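Local coordinates for protein transmembrane beta-barrels (Synthetic construct, PDB 6X9Z) that forms a small eight-stranded transmembrane beta-barrel, designed de novo and meant to sit in a lipid membrane, at residues 11-16 / 99-104. Sequence-based numbering, arbitrary orientation.
Sequences YVVVGY and ALMVEY
Y11 is held at both ends: the hydroxyl at the far end of its ring is hydrogen-bonded to D39, which restrains that end, while the root of the side chain meets M101 inside the barrel. The sulfur of M101 abuts both V13 and Y11 of strand 8-17. Its tightest neighbour is one methyl branch of V13, with M101 SD 3.4 Å from V13 CG1, a snug fit for carbon against sulfur. On the tyrosine side, M101 SD lies 3.9 Å from Y11 CB. The M101 chain is fully stretched, with CG anti to the backbone N (chi1 180°) and the torsions beyond it also near 180°, which carries the sulfur across to strand 8-17.

Strands 8-17 and 98-106 are next-but-one neighbours in the closed antiparallel barrel, with strand 112-121 between them. No backbone pairing joins the two, and they meet through side chains pointing into the barrel. The CA atoms of V13 and M101 are 7.6 Å apart, closer than next-but-one strands of a flat sheet would be, consistent with the tight curvature of a small barrel. M101 also rests on L91, and V13 on V25, in the flanking strands.

The Met-aromatic contact is oblique: M101 SD stands 4.8 Å from the centroid of the Y11 ring and 39° off its normal. The terminal methyl, M101 CE, hangs over one face of the Y11 ring, 4.3 Å above the plane and displaced toward the rim.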
# COMPACT_ATOMS: atom_id res chain seq x y z
N TYR A 11 -4.57 1.33 -6.50
CA TYR A 11 -5.02 0.31 -5.58
C TYR A 11 -6.12 0.86 -4.68
O TYR A 11 -6.22 2.07 -4.47
CB TYR A 11 -3.87 -0.23 -4.72
CG TYR A 11 -3.27 0.77 -3.75
CD1 TYR A 11 -3.82 0.94 -2.48
CD2 TYR A 11 -2.16 1.53 -4.08
CE1 TYR A 11 -3.29 1.83 -1.58
CE2 TYR A 11 -1.61 2.43 -3.18
CZ TYR A 11 -2.19 2.58 -1.93
OH TYR A 11 -1.66 3.47 -1.02
N VAL A 12 -6.94 -0.04 -4.17
CA VAL A 12 -7.92 0.27 -3.14
C VAL A 12 -7.90 -0.86 -2.13
O VAL A 12 -8.00 -2.04 -2.50
CB VAL A 12 -9.33 0.49 -3.71
CG1 VAL A 12 -9.41 1.82 -4.43
CG2 VAL A 12 -9.70 -0.64 -4.66
N VAL A 13 -7.72 -0.53 -0.85
CA VAL A 13 -7.60 -1.55 0.18
C VAL A 13 -8.46 -1.19 1.37
O VAL A 13 -8.76 -0.03 1.64
CB VAL A 13 -6.14 -1.77 0.64
CG1 VAL A 13 -5.25 -2.11 -0.54
CG2 VAL A 13 -5.62 -0.55 1.39
N VAL A 14 -8.87 -2.23 2.09
CA VAL A 14 -9.54 -2.10 3.38
C VAL A 14 -8.61 -2.70 4.43
O VAL A 14 -8.15 -3.84 4.28
CB VAL A 14 -10.91 -2.79 3.38
CG1 VAL A 14 -10.83 -4.17 2.75
CG2 VAL A 14 -11.46 -2.86 4.79
N GLY A 15 -8.32 -1.92 5.46
CA GLY A 15 -7.37 -2.31 6.50
C GLY A 15 -8.07 -2.41 7.84
O GLY A 15 -8.84 -1.53 8.21
N TYR A 16 -7.77 -3.49 8.56
CA TYR A 16 -8.35 -3.75 9.88
C TYR A 16 -7.24 -3.63 10.91
O TYR A 16 -6.34 -4.47 10.96
CB TYR A 16 -9.00 -5.13 9.92
CG TYR A 16 -10.04 -5.37 8.85
CD1 TYR A 16 -11.39 -5.18 9.11
CD2 TYR A 16 -9.67 -5.78 7.57
CE1 TYR A 16 -12.34 -5.40 8.14
CE2 TYR A 16 -10.61 -5.99 6.59
CZ TYR A 16 -11.95 -5.81 6.88
OH TYR A 16 -12.89 -6.02 5.91
N ALA A 99 -4.60 -7.34 -9.88
CA ALA A 99 -3.83 -8.10 -8.91
C ALA A 99 -4.52 -7.98 -7.56
O ALA A 99 -5.10 -6.95 -7.23
CB ALA A 99 -2.39 -7.60 -8.82
N LEU A 100 -4.47 -9.06 -6.79
CA LEU A 100 -4.96 -9.05 -5.42
C LEU A 100 -3.84 -8.61 -4.50
O LEU A 100 -2.68 -8.99 -4.66
CB LEU A 100 -5.46 -10.43 -5.01
CG LEU A 100 -6.46 -11.03 -6.00
CD1 LEU A 100 -6.86 -12.41 -5.55
CD2 LEU A 100 -7.66 -10.11 -6.14
N MET A 101 -4.20 -7.78 -3.52
CA MET A 101 -3.23 -7.12 -2.66
C MET A 101 -3.52 -7.49 -1.22
O MET A 101 -4.67 -7.39 -0.76
CB MET A 101 -3.29 -5.61 -2.85
CG MET A 101 -2.33 -4.82 -2.00
SD MET A 101 -2.53 -3.07 -2.38
CE MET A 101 -1.30 -2.33 -1.31
N VAL A 102 -2.50 -7.94 -0.51
CA VAL A 102 -2.57 -8.19 0.92
C VAL A 102 -1.34 -7.57 1.56
O VAL A 102 -0.24 -7.62 1.00
CB VAL A 102 -2.66 -9.70 1.25
CG1 VAL A 102 -3.90 -10.30 0.61
CG2 VAL A 102 -1.41 -10.43 0.80
N GLU A 103 -1.53 -6.95 2.72
CA GLU A 103 -0.47 -6.18 3.33
C GLU A 103 -0.62 -6.22 4.84
O GLU A 103 -1.69 -5.92 5.37
CB GLU A 103 -0.50 -4.73 2.84
CG GLU A 103 0.44 -3.82 3.59
CD GLU A 103 0.49 -2.45 2.97
OE1 GLU A 103 0.38 -2.35 1.73
OE2 GLU A 103 0.65 -1.47 3.73
N TYR A 104 0.45 -6.61 5.52
CA TYR A 104 0.56 -6.44 6.96
C TYR A 104 1.36 -5.17 7.23
O TYR A 104 2.44 -4.97 6.65
CB TYR A 104 1.24 -7.65 7.60
CG TYR A 104 1.55 -7.46 9.06
CD1 TYR A 104 2.85 -7.26 9.49
CD2 TYR A 104 0.54 -7.46 10.01
CE1 TYR A 104 3.14 -7.08 10.83
CE2 TYR A 104 0.81 -7.28 11.34
CZ TYR A 104 2.11 -7.09 11.75
OH TYR A 104 2.39 -6.91 13.08